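Long-range contacts in HIAXHD3 (Humicola insolens, PDB 3ZXK), which probably cleaves arabinofuranose side chains from arabinoxylan as a family 43 arabinofuranosidase, with an active site engineered to add endo-xylanase activity: residues 35-43 and 332-340; 365-376 and 401-409. All blocks are in the same frame, centred on the assembly; numbering follows the deposited sequence.

Contact 1: 35-43 and 332-340; sequences TFAYSPGAP and HWEWNHNPD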
# COMPACT_ATOMS: atom_id res chain seq x y z
N THR A 35 0.41 0.17 4.98
CA THR A 35 0.25 1.54 4.50
C THR A 35 0.80 2.64 5.41
O THR A 35 0.60 3.79 5.12
CB THR A 35 -1.24 1.86 4.27
OG1 THR A 35 -2.01 1.20 5.29
CG2 THR A 35 -1.71 1.33 2.88
N PHE A 36 1.48 2.29 6.50
CA PHE A 36 2.14 3.33 7.31
C PHE A 36 1.12 4.37 7.80
O PHE A 36 0.12 3.98 8.42
CB PHE A 36 3.41 3.86 6.58
CG PHE A 36 4.39 2.74 6.31
CD1 PHE A 36 4.25 1.91 5.18
CD2 PHE A 36 5.37 2.43 7.26
CE1 PHE A 36 5.11 0.83 4.99
CE2 PHE A 36 6.23 1.35 7.07
CZ PHE A 36 6.10 0.56 5.93
N ALA A 37 1.34 5.65 7.51
CA ALA A 37 0.43 6.70 7.96
C ALA A 37 -0.58 7.12 6.89
O ALA A 37 -1.29 8.11 7.05
CB ALA A 37 1.21 7.92 8.48
N TYR A 38 -0.69 6.36 5.81
CA TYR A 38 -1.71 6.65 4.78
C TYR A 38 -3.10 6.17 5.25
O TYR A 38 -3.22 5.19 5.96
CB TYR A 38 -1.28 6.05 3.44
CG TYR A 38 -0.04 6.79 2.90
CD1 TYR A 38 -0.16 7.93 2.15
CD2 TYR A 38 1.27 6.32 3.17
CE1 TYR A 38 0.97 8.62 1.67
CE2 TYR A 38 2.40 6.98 2.71
CZ TYR A 38 2.25 8.13 1.94
OH TYR A 38 3.36 8.83 1.46
N SER A 39 -4.12 6.93 4.94
CA SER A 39 -5.45 6.73 5.53
C SER A 39 -6.53 6.86 4.45
O SER A 39 -6.63 7.91 3.81
CB SER A 39 -5.68 7.83 6.58
OG SER A 39 -6.99 7.72 7.14
N PRO A 40 -7.39 5.85 4.25
CA PRO A 40 -7.56 4.62 5.01
C PRO A 40 -6.34 3.72 4.88
O PRO A 40 -5.57 3.83 3.92
CB PRO A 40 -8.80 3.97 4.35
CG PRO A 40 -8.85 4.54 2.99
CD PRO A 40 -8.37 5.96 3.16
N GLY A 41 -6.23 2.82 5.83
CA GLY A 41 -5.09 1.91 5.87
C GLY A 41 -5.48 0.47 5.58
O GLY A 41 -6.66 0.11 5.61
N ALA A 42 -4.44 -0.34 5.32
CA ALA A 42 -4.56 -1.80 5.17
C ALA A 42 -5.49 -2.21 4.03
O ALA A 42 -6.54 -2.82 4.26
CB ALA A 42 -4.96 -2.50 6.47
N PRO A 43 -5.10 -1.88 2.80
CA PRO A 43 -5.94 -2.25 1.64
C PRO A 43 -6.08 -3.76 1.54
O PRO A 43 -5.19 -4.52 1.99
CB PRO A 43 -5.11 -1.79 0.43
CG PRO A 43 -3.87 -1.21 0.95
CD PRO A 43 -3.83 -1.24 2.42
N HIS A 332 -8.56 3.21 -4.76
CA HIS A 332 -7.18 3.61 -5.09
C HIS A 332 -6.65 4.78 -4.27
O HIS A 332 -5.43 4.98 -4.18
CB HIS A 332 -7.05 3.96 -6.57
CG HIS A 332 -7.38 2.82 -7.48
ND1 HIS A 332 -6.52 1.82 -7.74
CD2 HIS A 332 -8.55 2.53 -8.16
CE1 HIS A 332 -7.11 0.92 -8.53
NE2 HIS A 332 -8.36 1.35 -8.79
N TRP A 333 -7.53 5.57 -3.65
CA TRP A 333 -7.10 6.79 -2.98
C TRP A 333 -6.87 6.61 -1.52
O TRP A 333 -7.64 5.90 -0.83
CB TRP A 333 -8.14 7.87 -3.14
CG TRP A 333 -8.37 8.29 -4.56
CD1 TRP A 333 -9.47 8.00 -5.37
CD2 TRP A 333 -7.52 9.17 -5.35
NE1 TRP A 333 -9.34 8.61 -6.60
CE2 TRP A 333 -8.17 9.32 -6.65
CE3 TRP A 333 -6.31 9.80 -5.13
CZ2 TRP A 333 -7.62 10.12 -7.66
CZ3 TRP A 333 -5.77 10.60 -6.15
CH2 TRP A 333 -6.42 10.74 -7.39
N GLU A 334 -5.81 7.26 -1.04
CA GLU A 334 -5.51 7.32 0.39
C GLU A 334 -4.93 8.67 0.74
O GLU A 334 -4.07 9.20 0.01
CB GLU A 334 -4.48 6.24 0.80
CG GLU A 334 -4.95 4.78 0.68
CD GLU A 334 -3.85 3.74 0.60
OE1 GLU A 334 -2.64 4.04 0.79
OE2 GLU A 334 -4.19 2.56 0.36
N TRP A 335 -5.39 9.23 1.84
CA TRP A 335 -4.87 10.50 2.30
C TRP A 335 -3.53 10.33 2.97
O TRP A 335 -3.25 9.27 3.51
CB TRP A 335 -5.81 11.08 3.33
CG TRP A 335 -7.21 11.34 2.87
CD1 TRP A 335 -8.33 10.56 3.10
CD2 TRP A 335 -7.69 12.54 2.19
NE1 TRP A 335 -9.45 11.16 2.56
CE2 TRP A 335 -9.13 12.35 1.99
CE3 TRP A 335 -7.07 13.69 1.67
CZ2 TRP A 335 -9.91 13.30 1.37
CZ3 TRP A 335 -7.87 14.65 1.03
CH2 TRP A 335 -9.27 14.45 0.89
N ASN A 336 -2.69 11.37 2.95
CA ASN A 336 -1.48 11.42 3.79
C ASN A 336 -1.91 11.79 5.22
O ASN A 336 -2.30 12.92 5.47
CB ASN A 336 -0.51 12.46 3.21
CG ASN A 336 0.62 12.75 4.18
OD1 ASN A 336 1.04 11.87 4.92
ND2 ASN A 336 1.10 13.99 4.19
N HIS A 337 -1.87 10.83 6.15
CA HIS A 337 -2.49 10.95 7.50
C HIS A 337 -4.01 11.04 7.41
O HIS A 337 -4.55 11.18 6.32
CB HIS A 337 -1.88 12.10 8.33
CG HIS A 337 -0.41 11.92 8.71
ND1 HIS A 337 0.59 11.87 7.81
CD2 HIS A 337 0.19 11.83 9.97
CE1 HIS A 337 1.77 11.73 8.45
NE2 HIS A 337 1.54 11.74 9.77
N ASN A 338 -4.72 10.93 8.53
CA ASN A 338 -6.17 11.04 8.50
C ASN A 338 -6.57 12.41 7.98
O ASN A 338 -5.94 13.44 8.30
CB ASN A 338 -6.77 10.89 9.88
CG ASN A 338 -6.72 9.49 10.39
OD1 ASN A 338 -6.78 8.52 9.63
ND2 ASN A 338 -6.66 9.38 11.70
N PRO A 339 -7.63 12.44 7.16
CA PRO A 339 -8.10 13.70 6.64
C PRO A 339 -8.90 14.50 7.69
O PRO A 339 -9.43 13.92 8.65
CB PRO A 339 -9.02 13.25 5.49
CG PRO A 339 -9.58 11.97 5.97
CD PRO A 339 -8.41 11.30 6.64
N ASP A 340 -8.94 15.82 7.52
CA ASP A 340 -9.93 16.67 8.21
C ASP A 340 -11.22 16.61 7.38
O ASP A 340 -11.33 17.20 6.30
CB ASP A 340 -9.41 18.10 8.34
CG ASP A 340 -10.38 19.03 9.06
OD1 ASP A 340 -11.59 18.69 9.19
OD2 ASP A 340 -9.94 20.12 9.48
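Ser39 and Asn338 meet through their polar ends: the serine hydroxyl OG donates to OD1 of Asn338 at 2.6 Å, lying in the plane of that amide. With OG anti to the serine's backbone N (chi1 177°), the hydroxyl is carried over to the asparagine. Nearby, the methyl CB of Ala37 sits over the centre of the His337 imidazole, 4.0 Å from its centroid, a CH-pi contact; ND1 bonds to Asn336 OD1 in the ring plane, and NE2 is hydrogen-bonded to the backbone N of Ala78, so both ring nitrogens are held. Glu334 crosses Thr35 at about a right angle, its OE1 3.5 Å from the methyl CG2 of Thr35, while its CG rests 3.4 Å from Pro40 O. In its buried carboxylate, OE1 forms a salt bridge with Arg509, and OE2 takes both a salt bridge from Arg375 and a hydrogen bond with His58. A glutamine in place of Glu334 would probably leave the two arginines without their counter-charge at this buried spot. Between the side chains the backbones pair: Ser39 N binds Trp335 O at 2.9 Å and Trp335 N binds Ser39 O at 2.7 Å. This is a short antiparallel bridge by which a strand of the family 43 catalytic domain is added to the edge of a sheet of the concanavalin A-like domain.

Contact 2: 365-376 and 401-409; sequences LFAARNTLTRRI and VLFRDRAAY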
# COMPACT_ATOMS: atom_id res chain seq x y z
N LEU A 365 4.66 21.75 2.79
CA LEU A 365 3.74 20.72 2.25
C LEU A 365 3.62 19.48 3.15
O LEU A 365 2.56 18.90 3.28
CB LEU A 365 4.18 20.28 0.84
CG LEU A 365 3.27 19.25 0.14
CD1 LEU A 365 1.80 19.65 -0.02
CD2 LEU A 365 3.86 18.91 -1.22
N PHE A 366 4.71 19.10 3.82
CA PHE A 366 4.62 17.88 4.66
C PHE A 366 3.78 18.07 5.93
O PHE A 366 3.40 17.08 6.58
CB PHE A 366 6.02 17.37 5.06
CG PHE A 366 6.87 16.98 3.89
CD1 PHE A 366 6.55 15.86 3.13
CD2 PHE A 366 7.98 17.76 3.54
CE1 PHE A 366 7.35 15.49 2.05
CE2 PHE A 366 8.78 17.40 2.47
CZ PHE A 366 8.46 16.27 1.72
N ALA A 367 3.49 19.32 6.29
CA ALA A 367 2.63 19.58 7.43
C ALA A 367 1.18 19.74 7.01
O ALA A 367 0.31 19.84 7.87
CB ALA A 367 3.10 20.82 8.17
N ALA A 368 0.91 19.77 5.71
CA ALA A 368 -0.47 20.05 5.24
C ALA A 368 -1.38 18.86 5.39
O ALA A 368 -1.03 17.78 4.92
CB ALA A 368 -0.49 20.52 3.78
N ARG A 369 -2.58 19.07 5.93
CA ARG A 369 -3.60 18.03 5.98
C ARG A 369 -4.27 17.98 4.62
O ARG A 369 -4.21 18.93 3.83
CB ARG A 369 -4.65 18.34 7.05
CG ARG A 369 -4.14 18.15 8.45
CD ARG A 369 -5.14 18.71 9.45
NE ARG A 369 -4.90 18.17 10.77
CZ ARG A 369 -5.67 18.40 11.84
NH1 ARG A 369 -6.74 19.18 11.74
NH2 ARG A 369 -5.37 17.82 12.99
N ASN A 370 -4.88 16.82 4.36
CA ASN A 370 -5.73 16.62 3.18
C ASN A 370 -4.98 16.63 1.86
O ASN A 370 -5.48 17.09 0.86
CB ASN A 370 -6.94 17.60 3.16
CG ASN A 370 -7.95 17.28 4.26
OD1 ASN A 370 -7.65 16.54 5.21
ND2 ASN A 370 -9.15 17.83 4.14
N THR A 371 -3.78 16.05 1.84
CA THR A 371 -3.14 15.65 0.60
C THR A 371 -3.63 14.24 0.22
O THR A 371 -3.48 13.31 0.99
CB THR A 371 -1.61 15.74 0.74
OG1 THR A 371 -1.25 17.09 1.01
CG2 THR A 371 -0.90 15.29 -0.55
N LEU A 372 -4.24 14.11 -0.96
CA LEU A 372 -4.87 12.86 -1.39
C LEU A 372 -3.91 12.19 -2.35
O LEU A 372 -3.46 12.82 -3.32
CB LEU A 372 -6.17 13.16 -2.11
CG LEU A 372 -7.06 11.94 -2.42
CD1 LEU A 372 -7.65 11.25 -1.19
CD2 LEU A 372 -8.20 12.26 -3.38
N THR A 373 -3.60 10.93 -2.10
CA THR A 373 -2.54 10.23 -2.84
C THR A 373 -3.01 8.91 -3.44
O THR A 373 -4.06 8.32 -3.05
CB THR A 373 -1.29 9.97 -1.97
OG1 THR A 373 -1.53 8.91 -1.04
CG2 THR A 373 -0.85 11.25 -1.22
N ARG A 374 -2.22 8.42 -4.38
CA ARG A 374 -2.44 7.11 -4.95
C ARG A 374 -1.16 6.55 -5.55
O ARG A 374 -0.24 7.30 -5.87
CB ARG A 374 -3.58 7.10 -5.96
CG ARG A 374 -3.32 7.96 -7.20
CD ARG A 374 -4.58 8.05 -8.03
NE ARG A 374 -4.81 6.84 -8.81
CZ ARG A 374 -6.02 6.40 -9.17
NH1 ARG A 374 -7.11 7.05 -8.77
NH2 ARG A 374 -6.13 5.31 -9.90
N ARG A 375 -1.11 5.23 -5.65
CA ARG A 375 0.08 4.50 -6.11
C ARG A 375 0.34 4.73 -7.58
O ARG A 375 -0.59 4.85 -8.36
CB ARG A 375 -0.07 3.00 -5.84
CG ARG A 375 -0.14 2.71 -4.36
CD ARG A 375 -0.67 1.30 -4.10
NE ARG A 375 -0.79 1.05 -2.67
CZ ARG A 375 -1.80 1.48 -1.90
NH1 ARG A 375 -2.83 2.15 -2.43
NH2 ARG A 375 -1.81 1.16 -0.60
N ILE A 376 1.62 4.79 -7.94
CA ILE A 376 2.04 4.87 -9.34
C ILE A 376 2.21 3.42 -9.87
O ILE A 376 2.89 2.61 -9.23
CB ILE A 376 3.38 5.64 -9.45
CG1 ILE A 376 3.25 7.11 -8.93
CG2 ILE A 376 3.87 5.64 -10.91
CD1 ILE A 376 4.58 7.83 -8.75
N VAL A 401 1.49 16.67 -6.84
CA VAL A 401 2.74 16.36 -6.23
C VAL A 401 3.18 14.93 -6.51
O VAL A 401 2.37 13.97 -6.51
CB VAL A 401 2.70 16.69 -4.71
CG1 VAL A 401 1.55 15.91 -4.00
CG2 VAL A 401 4.07 16.45 -4.03
N LEU A 402 4.47 14.80 -6.77
CA LEU A 402 5.18 13.53 -6.77
C LEU A 402 5.62 13.37 -5.32
O LEU A 402 6.58 14.03 -4.87
CB LEU A 402 6.37 13.60 -7.72
CG LEU A 402 7.11 12.26 -7.70
CD1 LEU A 402 6.37 11.20 -8.50
CD2 LEU A 402 8.50 12.40 -8.24
N PHE A 403 4.87 12.56 -4.56
CA PHE A 403 4.92 12.63 -3.11
C PHE A 403 5.72 11.49 -2.49
O PHE A 403 5.46 10.33 -2.72
CB PHE A 403 3.49 12.64 -2.52
CG PHE A 403 3.46 12.96 -1.04
CD1 PHE A 403 3.57 14.28 -0.59
CD2 PHE A 403 3.32 11.94 -0.10
CE1 PHE A 403 3.57 14.56 0.79
CE2 PHE A 403 3.32 12.22 1.27
CZ PHE A 403 3.44 13.53 1.71
N ARG A 404 6.70 11.88 -1.68
CA ARG A 404 7.51 10.98 -0.86
C ARG A 404 8.40 11.89 -0.00
O ARG A 404 8.20 13.11 0.06
CB ARG A 404 8.32 10.01 -1.73
CG ARG A 404 8.60 8.68 -1.06
CD ARG A 404 9.68 7.88 -1.77
NE ARG A 404 9.89 6.56 -1.19
CZ ARG A 404 11.00 6.15 -0.56
NH1 ARG A 404 12.02 6.98 -0.33
NH2 ARG A 404 11.09 4.89 -0.15
N ASP A 405 9.41 11.30 0.63
CA ASP A 405 10.34 12.06 1.47
C ASP A 405 11.27 13.01 0.69
O ASP A 405 11.83 13.92 1.28
CB ASP A 405 11.18 11.13 2.35
CG ASP A 405 11.97 10.10 1.56
OD1 ASP A 405 11.50 9.66 0.49
OD2 ASP A 405 13.05 9.72 2.04
N ARG A 406 11.46 12.77 -0.61
CA ARG A 406 12.07 13.76 -1.52
C ARG A 406 11.05 14.02 -2.60
O ARG A 406 10.78 13.15 -3.42
CB ARG A 406 13.36 13.23 -2.16
CG ARG A 406 14.18 14.33 -2.86
CD ARG A 406 15.02 13.78 -3.99
NE ARG A 406 16.18 13.08 -3.45
CZ ARG A 406 17.05 12.40 -4.17
NH1 ARG A 406 16.92 12.36 -5.50
NH2 ARG A 406 18.06 11.78 -3.57
N ALA A 407 10.47 15.21 -2.60
CA ALA A 407 9.27 15.48 -3.40
C ALA A 407 9.40 16.70 -4.33
O ALA A 407 10.26 17.54 -4.16
CB ALA A 407 8.08 15.65 -2.47
N ALA A 408 8.49 16.82 -5.29
CA ALA A 408 8.42 17.97 -6.18
C ALA A 408 6.99 18.05 -6.63
O ALA A 408 6.26 17.04 -6.60
CB ALA A 408 9.34 17.80 -7.41
N TYR A 409 6.59 19.23 -7.09
CA TYR A 409 5.24 19.42 -7.57
C TYR A 409 5.12 20.48 -8.66
O TYR A 409 6.03 21.30 -8.82
CB TYR A 409 4.27 19.73 -6.44
CG TYR A 409 4.36 21.06 -5.70
CD1 TYR A 409 3.93 22.27 -6.32
CD2 TYR A 409 4.76 21.12 -4.37
CE1 TYR A 409 3.93 23.48 -5.62
CE2 TYR A 409 4.76 22.31 -3.65
CZ TYR A 409 4.36 23.49 -4.30
OH TYR A 409 4.29 24.68 -3.63
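Phe366 and Phe403 form the aromatic part of this contact. Their ring centroids lie 5.9 Å apart with the planes inclined at 50°, so the rings are neither stacked nor T-shaped; CD1 of Phe366 comes to 4.0 Å from CE1 of Phe403. Phe403 has CG anti to its backbone N (chi1 -170°), which swings its ring toward the 365-376 segment, where the Thr373 methyl CG2 also approaches it obliquely.

A second kind of approach is polar on one side only. The carbonyl O of Arg404 lies at the edge of the Phe366 ring and in its plane, 3.2 Å from CE1, so the oxygen faces the slightly positive rim of the ring.

Strands 396-403 and 406-415 are joined through a short loop at 404-405 into a beta hairpin, with a bond from Leu402 N to Ala408 O and a weak one returning from Ala408 N to Leu402 O, within a sheet of the concanavalin A-like beta-sandwich domain. The 3-10 segment 365-367 packs against this hairpin, and the chain then runs into strand 372-375 of the same sheet, with strand 509-516 lying between that strand and the hairpin.

Apolar side chains meet at several further points. CZ of Phe366 is 4.3 Å from Ala407 CB. Leu365 and Val401 reach toward each other tip to tip, CD2 to CG2 at 3.7 Å, and the Leu365 and Tyr409 side chains run past each other in opposite directions, Leu365 CD2 4.0 Å from Tyr409 CD2. Leu427, Phe513 and Phe515 also touch the Leu365 side chain. At the far end of the segment, Ile376 crosses Leu402 at about a right angle, with CD1 meeting CD1 at 3.8 Å.

How the contacts relate
Contacts 1 and 2 share one antiparallel sheet, their centres about 12 Å apart. Strand 334-336 of contact 1 lies beside strand 372-375 of contact 2, and Glu334 O and Thr373 OG1, 2.8 Å apart, probably hydrogen-bond across that seam; Asp340 N and Asn370 OD1, at 2.7 Å, probably make a second link. Contact 2 also supplies, in Arg375, one of the two arginines at the contact 1 carboxylate. Contact 2 lies wholly within the concanavalin A-like domain, unlike contact 1. Toward the substrate, the Arg404 side chain of contact 2 stands about 9 Å from the bound arabinofuranose and about 11 Å from a xylopyranose, near the pocket without lining it.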